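Local coordinates for protein OS-9 homolog (Saccharomyces cerevisiae, PDB 2YMA), which serves as a lectin of endoplasmic reticulum quality control, targeting misfolded lumenal glycoproteins for degradation with the HRD1 ubiquitin ligase complex, at residues P16-G20 against K64-L70; R34-T40 against E90-D96; L19-I23 against K57-A61; Y24-P28 against R69-L73. One frame throughout, in Å; residues are numbered along the deposited sequence.

Contact 1 of 4, residues P16-G20 against K64-L70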
loop_
_atom_site.group_PDB
_atom_site.type_symbol
_atom_site.label_atom_id
_atom_site.label_comp_id
_atom_site.label_asym_id
_atom_site.label_seq_id
_atom_site.Cartn_x
_atom_site.Cartn_y
_atom_site.Cartn_z
ATOM N N PRO A 16 -7.829 4.744 22.094
ATOM C CA PRO A 16 -7.604 3.311 21.871
ATOM C C PRO A 16 -8.896 2.514 21.954
ATOM O O PRO A 16 -9.652 2.692 22.887
ATOM C CB PRO A 16 -6.672 2.912 23.025
ATOM C CG PRO A 16 -6.642 4.107 23.976
ATOM C CD PRO A 16 -7.663 5.101 23.509
ATOM N N ILE A 17 -9.136 1.656 20.971
ATOM C CA ILE A 17 -10.298 0.786 20.956
ATOM C C ILE A 17 -9.813 -0.660 20.860
ATOM O O ILE A 17 -9.087 -1.034 19.932
ATOM C CB ILE A 17 -11.208 1.100 19.753
ATOM C CG1 ILE A 17 -11.700 2.550 19.818
ATOM C CG2 ILE A 17 -12.366 0.114 19.685
ATOM C CD1 ILE A 17 -12.402 3.017 18.546
ATOM N N PHE A 18 -10.214 -1.462 21.832
ATOM C CA PHE A 18 -9.794 -2.851 21.935
ATOM C C PHE A 18 -10.351 -3.748 20.829
ATOM O O PHE A 18 -11.571 -3.904 20.702
ATOM C CB PHE A 18 -10.227 -3.403 23.293
ATOM C CG PHE A 18 -9.642 -4.740 23.612
ATOM C CD1 PHE A 18 -8.270 -4.940 23.537
ATOM C CD2 PHE A 18 -10.454 -5.799 23.993
ATOM C CE1 PHE A 18 -7.715 -6.171 23.828
ATOM C CE2 PHE A 18 -9.902 -7.042 24.292
ATOM C CZ PHE A 18 -8.531 -7.224 24.214
ATOM N N LEU A 19 -9.453 -4.352 20.046
ATOM C CA LEU A 19 -9.852 -5.287 18.992
ATOM C C LEU A 19 -9.751 -6.731 19.480
ATOM O O LEU A 19 -10.153 -7.681 18.796
ATOM C CB LEU A 19 -8.986 -5.094 17.752
ATOM C CG LEU A 19 -9.051 -3.707 17.108
ATOM C CD1 LEU A 19 -8.370 -3.733 15.745
ATOM C CD2 LEU A 19 -10.497 -3.264 16.976
ATOM N N GLY A 20 -9.198 -6.893 20.673
ATOM C CA GLY A 20 -8.976 -8.215 21.215
ATOM C C GLY A 20 -7.605 -8.748 20.868
ATOM O O GLY A 20 -6.867 -8.129 20.099
ATOM N N LYS A 64 -12.843 -7.826 13.838
ATOM C CA LYS A 64 -13.513 -6.987 14.825
ATOM C C LYS A 64 -13.537 -5.529 14.359
ATOM O O LYS A 64 -14.566 -4.848 14.442
ATOM C CB LYS A 64 -12.829 -7.102 16.203
ATOM C CG LYS A 64 -13.517 -6.299 17.305
ATOM C CD LYS A 64 -14.154 -7.205 18.349
ATOM C CE LYS A 64 -14.081 -6.552 19.725
ATOM N NZ LYS A 64 -14.475 -7.479 20.823
ATOM N N MET A 65 -12.388 -5.056 13.886
ATOM C CA MET A 65 -12.263 -3.706 13.350
ATOM C C MET A 65 -13.331 -3.469 12.290
ATOM O O MET A 65 -14.004 -2.433 12.287
ATOM C CB MET A 65 -10.882 -3.518 12.738
ATOM C CG MET A 65 -10.633 -2.151 12.139
ATOM S SD MET A 65 -8.984 -2.072 11.363
ATOM C CE MET A 65 -9.299 -3.005 9.867
ATOM N N LEU A 66 -13.483 -4.440 11.394
ATOM C CA LEU A 66 -14.494 -4.370 10.341
ATOM C C LEU A 66 -15.939 -4.401 10.855
ATOM O O LEU A 66 -16.782 -3.625 10.386
ATOM C CB LEU A 66 -14.260 -5.470 9.306
ATOM C CG LEU A 66 -12.968 -5.255 8.513
ATOM C CD1 LEU A 66 -12.616 -6.465 7.652
ATOM C CD2 LEU A 66 -13.097 -4.000 7.676
ATOM N N SER A 67 -16.213 -5.286 11.815
ATOM C CA SER A 67 -17.524 -5.380 12.466
ATOM C C SER A 67 -17.920 -4.060 13.093
ATOM O O SER A 67 -19.083 -3.654 13.043
ATOM C CB SER A 67 -17.504 -6.453 13.556
ATOM O OG SER A 67 -17.194 -7.717 12.997
ATOM N N LEU A 68 -16.937 -3.403 13.695
ATOM C CA LEU A 68 -17.153 -2.126 14.347
ATOM C C LEU A 68 -17.369 -0.990 13.342
ATOM O O LEU A 68 -17.819 0.099 13.711
ATOM C CB LEU A 68 -15.995 -1.820 15.305
ATOM C CG LEU A 68 -15.952 -2.723 16.549
ATOM C CD1 LEU A 68 -14.841 -2.328 17.498
ATOM C CD2 LEU A 68 -17.292 -2.671 17.261
ATOM N N ARG A 69 -17.072 -1.255 12.070
ATOM C CA ARG A 69 -17.161 -0.238 11.021
ATOM C C ARG A 69 -16.283 0.986 11.318
ATOM O O ARG A 69 -16.679 2.123 11.058
ATOM C CB ARG A 69 -18.616 0.200 10.799
ATOM C CG ARG A 69 -19.475 -0.790 10.028
ATOM C CD ARG A 69 -20.962 -0.439 10.155
ATOM N NE ARG A 69 -21.643 -1.217 11.189
ATOM C CZ ARG A 69 -22.609 -0.745 11.971
ATOM N NH1 ARG A 69 -23.007 0.511 11.844
ATOM N NH2 ARG A 69 -23.171 -1.526 12.881
ATOM N N LEU A 70 -15.087 0.746 11.844
ATOM C CA LEU A 70 -14.191 1.828 12.236
ATOM C C LEU A 70 -13.527 2.523 11.051
ATOM O O LEU A 70 -13.102 3.675 11.162
ATOM C CB LEU A 70 -13.107 1.299 13.182
ATOM C CG LEU A 70 -13.622 0.716 14.492
ATOM C CD1 LEU A 70 -12.467 0.231 15.319
ATOM C CD2 LEU A 70 -14.412 1.787 15.232
#
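In the dimerization domain of Yos9, where one helix packs on a mixed sheet, the strand holding residues 16-20 meets the C-terminal end of helix 52-67, which closes in a Schellman motif: Arg69, at phi 58°, leaves the helix, Arg69 N bonds to Leu66 O at 2.9 Å, and Leu70 N reaches back weakly to Met65 O at 3.4 Å. Leu19 gives up the largest area, 85 Å² of the 291 Å² total. Its CD1 meets Met65 CB at 3.9 Å, while its CD2 approaches Leu70 CD1 at 4.3 Å. Lys64, with 53 Å² covered, lays its methylenes against two strand carbonyls, placing Lys64 CB 3.8 Å from Leu19 O and Lys64 CE 3.8 Å from Phe18 O. No hydrogen bond crosses. Because the chain turns after the helix, Leu70 joins Leu68 in facing the strand, and both receive Ile17 in apolar contact: its CG2 lies 4.1 Å from Leu68 CD1 and its CD1 4.1 Å from Leu70 CD2.

Contact 2 of 4, residues R34-T40 against E90-D96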
loop_
_atom_site.group_PDB
_atom_site.type_symbol
_atom_site.label_atom_id
_atom_site.label_comp_id
_atom_site.label_asym_id
_atom_site.label_seq_id
_atom_site.Cartn_x
_atom_site.Cartn_y
_atom_site.Cartn_z
ATOM N N ARG A 34 -3.652 9.539 10.522
ATOM C CA ARG A 34 -4.073 8.171 10.235
ATOM C C ARG A 34 -4.165 7.243 11.428
ATOM O O ARG A 34 -3.513 7.441 12.449
ATOM C CB ARG A 34 -3.232 7.539 9.129
ATOM C CG ARG A 34 -1.777 7.687 9.317
ATOM C CD ARG A 34 -1.001 7.032 8.192
ATOM N NE ARG A 34 0.375 6.828 8.637
ATOM C CZ ARG A 34 1.381 7.628 8.321
ATOM N NH1 ARG A 34 1.178 8.659 7.516
ATOM N NH2 ARG A 34 2.592 7.389 8.791
ATOM N N ASP A 35 -5.008 6.228 11.275
ATOM C CA ASP A 35 -5.209 5.219 12.290
ATOM C C ASP A 35 -3.929 4.385 12.420
ATOM O O ASP A 35 -3.218 4.198 11.444
ATOM C CB ASP A 35 -6.419 4.347 11.913
ATOM C CG ASP A 35 -7.729 5.161 11.781
ATOM O OD1 ASP A 35 -8.010 6.029 12.641
ATOM O OD2 ASP A 35 -8.495 4.924 10.821
ATOM N N LYS A 36 -3.631 3.936 13.641
ATOM C CA LYS A 36 -2.507 3.054 13.940
ATOM C C LYS A 36 -3.057 1.821 14.632
ATOM O O LYS A 36 -4.212 1.811 15.061
ATOM C CB LYS A 36 -1.570 3.684 14.972
ATOM C CG LYS A 36 -0.564 4.675 14.494
ATOM C CD LYS A 36 0.363 4.990 15.670
ATOM C CE LYS A 36 1.477 5.933 15.276
ATOM N NZ LYS A 36 2.322 6.270 16.446
ATOM N N LEU A 37 -2.206 0.810 14.792
ATOM C CA LEU A 37 -2.528 -0.356 15.612
ATOM C C LEU A 37 -1.488 -0.513 16.721
ATOM O O LEU A 37 -0.289 -0.284 16.510
ATOM C CB LEU A 37 -2.554 -1.640 14.775
ATOM C CG LEU A 37 -3.611 -1.719 13.674
ATOM C CD1 LEU A 37 -3.396 -2.938 12.798
ATOM C CD2 LEU A 37 -5.037 -1.646 14.230
ATOM N N MET A 38 -1.941 -0.924 17.900
ATOM C CA MET A 38 -1.024 -1.106 19.022
ATOM C C MET A 38 -1.086 -2.496 19.637
ATOM O O MET A 38 -2.150 -2.963 20.069
ATOM C CB MET A 38 -1.270 -0.071 20.113
ATOM C CG MET A 38 -0.328 -0.243 21.291
ATOM S SD MET A 38 -0.652 0.932 22.617
ATOM C CE MET A 38 -2.292 0.415 23.141
ATOM N N VAL A 39 0.073 -3.139 19.697
ATOM C CA VAL A 39 0.170 -4.481 20.253
ATOM C C VAL A 39 0.600 -4.384 21.705
ATOM O O VAL A 39 1.581 -3.710 22.021
ATOM C CB VAL A 39 1.169 -5.347 19.460
ATOM C CG1 VAL A 39 1.301 -6.723 20.089
ATOM C CG2 VAL A 39 0.703 -5.472 18.018
ATOM N N THR A 40 -0.148 -5.037 22.589
ATOM C CA THR A 40 0.160 -5.034 24.023
ATOM C C THR A 40 0.512 -6.444 24.497
ATOM O O THR A 40 0.959 -6.639 25.622
ATOM C CB THR A 40 -1.013 -4.480 24.855
ATOM O OG1 THR A 40 -2.160 -5.324 24.692
ATOM C CG2 THR A 40 -1.376 -3.070 24.387
ATOM N N GLU A 90 0.743 1.507 10.585
ATOM C CA GLU A 90 1.873 1.216 11.454
ATOM C C GLU A 90 1.383 0.385 12.629
ATOM O O GLU A 90 0.300 0.630 13.186
ATOM C CB GLU A 90 2.513 2.496 12.000
ATOM C CG GLU A 90 3.090 3.431 10.956
ATOM C CD GLU A 90 3.835 4.601 11.584
ATOM O OE1 GLU A 90 4.130 4.542 12.800
ATOM O OE2 GLU A 90 4.130 5.579 10.863
ATOM N N VAL A 91 2.177 -0.607 12.998
ATOM C CA VAL A 91 1.951 -1.338 14.230
ATOM C C VAL A 91 3.001 -0.876 15.234
ATOM O O VAL A 91 4.208 -1.015 14.999
ATOM C CB VAL A 91 2.033 -2.854 14.003
ATOM C CG1 VAL A 91 1.970 -3.591 15.319
ATOM C CG2 VAL A 91 0.911 -3.305 13.066
ATOM N N VAL A 92 2.549 -0.281 16.331
ATOM C CA VAL A 92 3.469 0.178 17.368
ATOM C C VAL A 92 3.228 -0.588 18.661
ATOM O O VAL A 92 2.180 -1.214 18.829
ATOM C CB VAL A 92 3.327 1.695 17.646
ATOM C CG1 VAL A 92 3.533 2.501 16.366
ATOM C CG2 VAL A 92 1.964 2.003 18.279
ATOM N N ASP A 93 4.201 -0.536 19.572
ATOM C CA ASP A 93 4.017 -1.077 20.919
ATOM C C ASP A 93 3.510 -0.016 21.889
ATOM O O ASP A 93 3.161 1.096 21.491
ATOM C CB ASP A 93 5.313 -1.680 21.456
ATOM C CG ASP A 93 6.413 -0.649 21.618
ATOM O OD1 ASP A 93 6.092 0.560 21.679
ATOM O OD2 ASP A 93 7.599 -1.051 21.687
ATOM N N MET A 94 3.489 -0.362 23.170
ATOM C CA MET A 94 2.915 0.517 24.186
ATOM C C MET A 94 3.732 1.775 24.458
ATOM O O MET A 94 3.254 2.701 25.119
ATOM C CB MET A 94 2.697 -0.249 25.483
ATOM C CG MET A 94 1.508 -1.183 25.428
ATOM S SD MET A 94 1.234 -1.937 27.038
ATOM C CE MET A 94 2.591 -3.101 27.105
ATOM N N LYS A 95 4.962 1.804 23.956
ATOM C CA LYS A 95 5.792 3.002 24.050
ATOM C C LYS A 95 5.891 3.691 22.683
ATOM O O LYS A 95 6.850 4.424 22.401
ATOM C CB LYS A 95 7.183 2.667 24.608
ATOM N N ASP A 96 4.885 3.438 21.845
ATOM C CA ASP A 96 4.768 4.041 20.516
ATOM C C ASP A 96 5.979 3.837 19.599
ATOM O O ASP A 96 6.287 4.679 18.748
ATOM C CB ASP A 96 4.429 5.528 20.620
ATOM C CG ASP A 96 3.655 6.023 19.417
ATOM O OD1 ASP A 96 2.802 5.261 18.912
ATOM O OD2 ASP A 96 3.905 7.162 18.970
HETATM O O HOH W 1 -0.662 3.972 10.649
#
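A parallel pairing stands out here, since every other strand pair in this mixed sheet is antiparallel. Strands 36-39 and 90-92 run at 29° to each other, 4.7 Å apart at closest approach, with Leu37 opposite Val91 and Met38 opposite Val92. The bonds alternate as parallel geometry requires: Leu37 N to Glu90 O at 3.0 Å, Val92 N to Leu37 O at 2.8 Å, and Val39 N to Val92 O at 3.0 Å. A water extends the series, donating to Asp35 O at 2.7 Å and accepting from Glu90 N at 2.8 Å. Charges flank the strands: Lys36 NZ forms a salt bridge with Asp96 OD1 at 2.7 Å, reaching the type I turn of Asp93-Asp96. On the face of Leu37 and Val91, Val39 CG2 touches Val91 CG1 at 3.5 Å, and Phe58 of helix 52-67 packs on Leu37 and Val39. Because that helix lies between the two parallel neighbours in the chain, the arrangement is a beta-alpha-beta crossover.

Contact 3 of 4, residues L19-I23 against K57-A61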
loop_
_atom_site.group_PDB
_atom_site.type_symbol
_atom_site.label_atom_id
_atom_site.label_comp_id
_atom_site.label_asym_id
_atom_site.label_seq_id
_atom_site.Cartn_x
_atom_site.Cartn_y
_atom_site.Cartn_z
ATOM N N LEU A 19 -9.453 -4.352 20.046
ATOM C CA LEU A 19 -9.852 -5.287 18.992
ATOM C C LEU A 19 -9.751 -6.731 19.480
ATOM O O LEU A 19 -10.153 -7.681 18.796
ATOM C CB LEU A 19 -8.986 -5.094 17.752
ATOM C CG LEU A 19 -9.051 -3.707 17.108
ATOM C CD1 LEU A 19 -8.370 -3.733 15.745
ATOM C CD2 LEU A 19 -10.497 -3.264 16.976
ATOM N N GLY A 20 -9.198 -6.893 20.673
ATOM C CA GLY A 20 -8.976 -8.215 21.215
ATOM C C GLY A 20 -7.605 -8.748 20.868
ATOM O O GLY A 20 -6.867 -8.129 20.099
ATOM N N SER A 21 -7.274 -9.901 21.446
ATOM C CA SER A 21 -5.995 -10.571 21.218
ATOM C C SER A 21 -4.792 -9.673 21.530
ATOM O O SER A 21 -3.757 -9.792 20.888
ATOM C CB SER A 21 -5.904 -11.088 19.776
ATOM O OG SER A 21 -6.858 -12.104 19.523
ATOM N N GLY A 22 -4.932 -8.783 22.512
ATOM C CA GLY A 22 -3.878 -7.835 22.852
ATOM C C GLY A 22 -3.595 -6.777 21.791
ATOM O O GLY A 22 -2.498 -6.216 21.748
ATOM N N ILE A 23 -4.579 -6.496 20.938
ATOM C CA ILE A 23 -4.401 -5.524 19.858
ATOM C C ILE A 23 -5.395 -4.377 19.990
ATOM O O ILE A 23 -6.578 -4.594 20.262
ATOM C CB ILE A 23 -4.553 -6.199 18.471
ATOM C CG1 ILE A 23 -3.576 -7.365 18.347
ATOM C CG2 ILE A 23 -4.342 -5.200 17.351
ATOM C CD1 ILE A 23 -3.729 -8.173 17.071
ATOM N N LYS A 57 -4.056 -14.031 15.443
ATOM C CA LYS A 57 -4.542 -12.974 16.319
ATOM C C LYS A 57 -4.945 -11.727 15.538
ATOM O O LYS A 57 -5.991 -11.141 15.785
ATOM C CB LYS A 57 -3.493 -12.634 17.370
ATOM C CG LYS A 57 -3.267 -13.753 18.359
ATOM C CD LYS A 57 -2.145 -13.426 19.332
ATOM C CE LYS A 57 -2.034 -14.476 20.430
ATOM N NZ LYS A 57 -0.766 -14.316 21.202
ATOM N N PHE A 58 -4.109 -11.328 14.588
ATOM C CA PHE A 58 -4.408 -10.159 13.780
ATOM C C PHE A 58 -5.629 -10.391 12.905
ATOM O O PHE A 58 -6.444 -9.488 12.716
ATOM C CB PHE A 58 -3.188 -9.737 12.959
ATOM C CG PHE A 58 -2.325 -8.729 13.657
ATOM C CD1 PHE A 58 -1.361 -9.131 14.560
ATOM C CD2 PHE A 58 -2.503 -7.375 13.434
ATOM C CE1 PHE A 58 -0.571 -8.202 15.215
ATOM C CE2 PHE A 58 -1.729 -6.444 14.089
ATOM C CZ PHE A 58 -0.752 -6.858 14.982
ATOM N N GLY A 59 -5.778 -11.607 12.393
ATOM C CA GLY A 59 -6.997 -11.956 11.685
ATOM C C GLY A 59 -8.237 -11.611 12.503
ATOM O O GLY A 59 -9.170 -10.991 11.990
ATOM N N ASN A 60 -8.248 -12.010 13.776
ATOM C CA ASN A 60 -9.387 -11.750 14.655
ATOM C C ASN A 60 -9.602 -10.263 14.894
ATOM O O ASN A 60 -10.738 -9.771 14.861
ATOM C CB ASN A 60 -9.205 -12.440 16.016
ATOM C CG ASN A 60 -9.133 -13.942 15.909
ATOM O OD1 ASN A 60 -9.704 -14.540 14.997
ATOM N ND2 ASN A 60 -8.418 -14.566 16.841
ATOM N N ALA A 61 -8.509 -9.551 15.157
ATOM C CA ALA A 61 -8.592 -8.114 15.402
ATOM C C ALA A 61 -9.142 -7.359 14.180
ATOM O O ALA A 61 -9.927 -6.405 14.329
ATOM C CB ALA A 61 -7.229 -7.566 15.810
#
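The contact sets the tip of a beta hairpin, made by strands 14-20 and 23-28, against helix 52-67. A type I' turn from Gly20 to Ile23 closes the tip, with Ile23 N bonded to Gly20 O at 2.9 Å; Ser21 and Gly22 take the positive phi values, 56° and 68°, that this turn needs. Beside the turn, a classic beta bulge sets two residues, Leu19 and Gly20, opposite the single Ile23. Ala61, with only a methyl group, leaves a low place on the helix; Leu19 and Ile23 settle there, against the methyl: Leu19 CB lies 3.6 Å and Ile23 CD1 3.8 Å from Ala61 CB. The small side chain lets the backbones come close, with Leu19 CA 4.7 Å from Ala61 CA. Nearer the turn, Ser21 CB rests on Lys57 CB at 3.7 Å, whereas the charged end of Lys57 leads away to a salt bridge with Asp41. No hydrogen bond joins hairpin and helix, so shape fit carries the 343 Å² buried. The Ile23 end fits between Ala61, the Lys57 carbonyl and the Phe58 ring: Ile23 CD1 sits 3.5 Å from the centroid of that ring, 9° off its normal, a CH-pi contact over the face.

Contact 4 of 4, residues Y24-P28 against R69-L73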
loop_
_atom_site.group_PDB
_atom_site.type_symbol
_atom_site.label_atom_id
_atom_site.label_comp_id
_atom_site.label_asym_id
_atom_site.label_seq_id
_atom_site.Cartn_x
_atom_site.Cartn_y
_atom_site.Cartn_z
ATOM N N TYR A 24 -4.919 -3.153 19.798
ATOM C CA TYR A 24 -5.792 -1.986 19.880
ATOM C C TYR A 24 -5.802 -1.143 18.622
ATOM O O TYR A 24 -4.753 -0.873 18.030
ATOM C CB TYR A 24 -5.374 -1.092 21.037
ATOM C CG TYR A 24 -5.703 -1.665 22.378
ATOM C CD1 TYR A 24 -4.821 -2.544 23.014
ATOM C CD2 TYR A 24 -6.903 -1.334 23.022
ATOM C CE1 TYR A 24 -5.122 -3.094 24.267
ATOM C CE2 TYR A 24 -7.216 -1.867 24.268
ATOM C CZ TYR A 24 -6.319 -2.744 24.891
ATOM O OH TYR A 24 -6.622 -3.267 26.131
ATOM N N PHE A 25 -6.995 -0.710 18.235
ATOM C CA PHE A 25 -7.137 0.289 17.184
ATOM C C PHE A 25 -6.882 1.666 17.811
ATOM O O PHE A 25 -7.559 2.066 18.767
ATOM C CB PHE A 25 -8.550 0.213 16.573
ATOM C CG PHE A 25 -8.734 1.035 15.320
ATOM C CD1 PHE A 25 -8.453 0.494 14.071
ATOM C CD2 PHE A 25 -9.206 2.336 15.390
ATOM C CE1 PHE A 25 -8.633 1.243 12.905
ATOM C CE2 PHE A 25 -9.392 3.088 14.236
ATOM C CZ PHE A 25 -9.105 2.543 12.994
ATOM N N LEU A 26 -5.909 2.391 17.281
ATOM C CA LEU A 26 -5.630 3.744 17.765
ATOM C C LEU A 26 -6.216 4.765 16.813
ATOM O O LEU A 26 -5.737 4.939 15.683
ATOM C CB LEU A 26 -4.121 3.980 17.897
ATOM C CG LEU A 26 -3.482 3.106 18.971
ATOM C CD1 LEU A 26 -2.004 3.430 19.175
ATOM C CD2 LEU A 26 -4.249 3.305 20.248
ATOM N N ARG A 27 -7.262 5.437 17.265
ATOM C CA ARG A 27 -7.879 6.448 16.439
ATOM C C ARG A 27 -7.487 7.826 16.900
ATOM O O ARG A 27 -7.837 8.240 17.999
ATOM C CB ARG A 27 -9.396 6.358 16.458
ATOM C CG ARG A 27 -9.994 7.651 15.930
ATOM C CD ARG A 27 -11.079 7.424 14.912
ATOM N NE ARG A 27 -10.658 6.648 13.746
ATOM C CZ ARG A 27 -11.515 5.946 13.009
ATOM N NH1 ARG A 27 -12.806 5.933 13.350
ATOM N NH2 ARG A 27 -11.102 5.257 11.949
ATOM N N PRO A 28 -6.789 8.560 16.039
ATOM C CA PRO A 28 -6.366 9.920 16.381
ATOM C C PRO A 28 -7.568 10.843 16.561
ATOM O O PRO A 28 -8.512 10.771 15.759
ATOM C CB PRO A 28 -5.549 10.348 15.160
ATOM C CG PRO A 28 -6.083 9.516 14.028
ATOM C CD PRO A 28 -6.471 8.197 14.647
ATOM N N ARG A 69 -17.072 -1.255 12.070
ATOM C CA ARG A 69 -17.161 -0.238 11.021
ATOM C C ARG A 69 -16.283 0.986 11.318
ATOM O O ARG A 69 -16.679 2.123 11.058
ATOM C CB ARG A 69 -18.616 0.200 10.799
ATOM C CG ARG A 69 -19.475 -0.790 10.028
ATOM C CD ARG A 69 -20.962 -0.439 10.155
ATOM N NE ARG A 69 -21.643 -1.217 11.189
ATOM C CZ ARG A 69 -22.609 -0.745 11.971
ATOM N NH1 ARG A 69 -23.007 0.511 11.844
ATOM N NH2 ARG A 69 -23.171 -1.526 12.881
ATOM N N LEU A 70 -15.087 0.746 11.844
ATOM C CA LEU A 70 -14.191 1.828 12.236
ATOM C C LEU A 70 -13.527 2.523 11.051
ATOM O O LEU A 70 -13.102 3.675 11.162
ATOM C CB LEU A 70 -13.107 1.299 13.182
ATOM C CG LEU A 70 -13.622 0.716 14.492
ATOM C CD1 LEU A 70 -12.467 0.231 15.319
ATOM C CD2 LEU A 70 -14.412 1.787 15.232
ATOM N N VAL A 71 -13.401 1.836 9.922
ATOM C CA VAL A 71 -12.678 2.461 8.826
ATOM C C VAL A 71 -13.583 2.864 7.675
ATOM O O VAL A 71 -14.516 2.148 7.284
ATOM C CB VAL A 71 -11.426 1.652 8.312
ATOM C CG1 VAL A 71 -10.809 0.788 9.390
ATOM C CG2 VAL A 71 -11.737 0.887 7.073
ATOM N N SER A 72 -13.301 4.048 7.153
ATOM C CA SER A 72 -14.033 4.567 6.019
ATOM C C SER A 72 -13.061 4.917 4.889
ATOM O O SER A 72 -11.904 5.299 5.130
ATOM C CB SER A 72 -14.825 5.802 6.437
ATOM O OG SER A 72 -13.953 6.843 6.842
ATOM N N LEU A 73 -13.554 4.770 3.664
ATOM C CA LEU A 73 -12.820 5.099 2.451
ATOM C C LEU A 73 -12.514 6.585 2.368
ATOM O O LEU A 73 -13.068 7.395 3.113
ATOM C CB LEU A 73 -13.628 4.662 1.225
ATOM C CG LEU A 73 -14.001 3.177 1.269
ATOM C CD1 LEU A 73 -14.974 2.824 0.159
ATOM C CD2 LEU A 73 -12.729 2.311 1.202
#
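Here a strand of the sheet meets the irregular chain that leaves helix 52-67 through its Schellman motif, and one arginine makes the polar link. Arg27 reaches from strand 23-28 to the main-chain carbonyl of Leu70: its NH2 donates to Leu70 O at 2.7 Å with an N-H...O angle of 155°. Arg27 NH1 adds a weak bond to the same Leu70 O, 3.2 Å long at 130°. One acceptor therefore serves both terminal nitrogens, lying at the guanidinium edge near its plane, where the N-H groups point. The charge itself is answered by Asp35, whose OD2 forms a salt bridge with Arg27 NH2. Residues 24-27 have backbone bonds within the sheet: Phe25 and Arg27 bond to Ile17 and Glu15 of the hairpin partner, Tyr24 and Leu26 to Met38 and Lys36 on the other neighbour. Across the gap, the backbone of Val71 bonds to Leu79; no backbone-to-backbone bond crosses to the strand. With the nearest CA atoms, those of Phe25 and Leu70, 8.8 Å apart, side chains have to bridge the space. Phe25 supplies the apolar half, its side chain also packed against Leu37 and Leu19. Leu70 CD1 lies over the face of the Phe25 ring, 4.0 Å from its centroid and 21° off the normal, and Val71 CG1 approaches Phe25 CE1 at 4.2 Å.

All four contacts belong to one sheet-and-helix unit. Contacts 1 and 3, with centres 9 Å apart, share Leu19 and place successive parts of helix 52-67 along strand 14-20 and its turn. Contact 4, its centre 7 Å from that of contact 1, continues past the helix through Leu70, and Met65 SD lies 3.7 Å from Phe25 CE1 between them. Contact 2, its centre about 12 to 14 Å from those of the others, joins the strands that flank this helix in sequence. It meets contact 3 where Val39 CG2 lies 3.6 Å from Phe58 CZ, and contact 4 where Met38 O lies 2.8 Å from Tyr24 N. The second subunit of the dimer touches none of these segments.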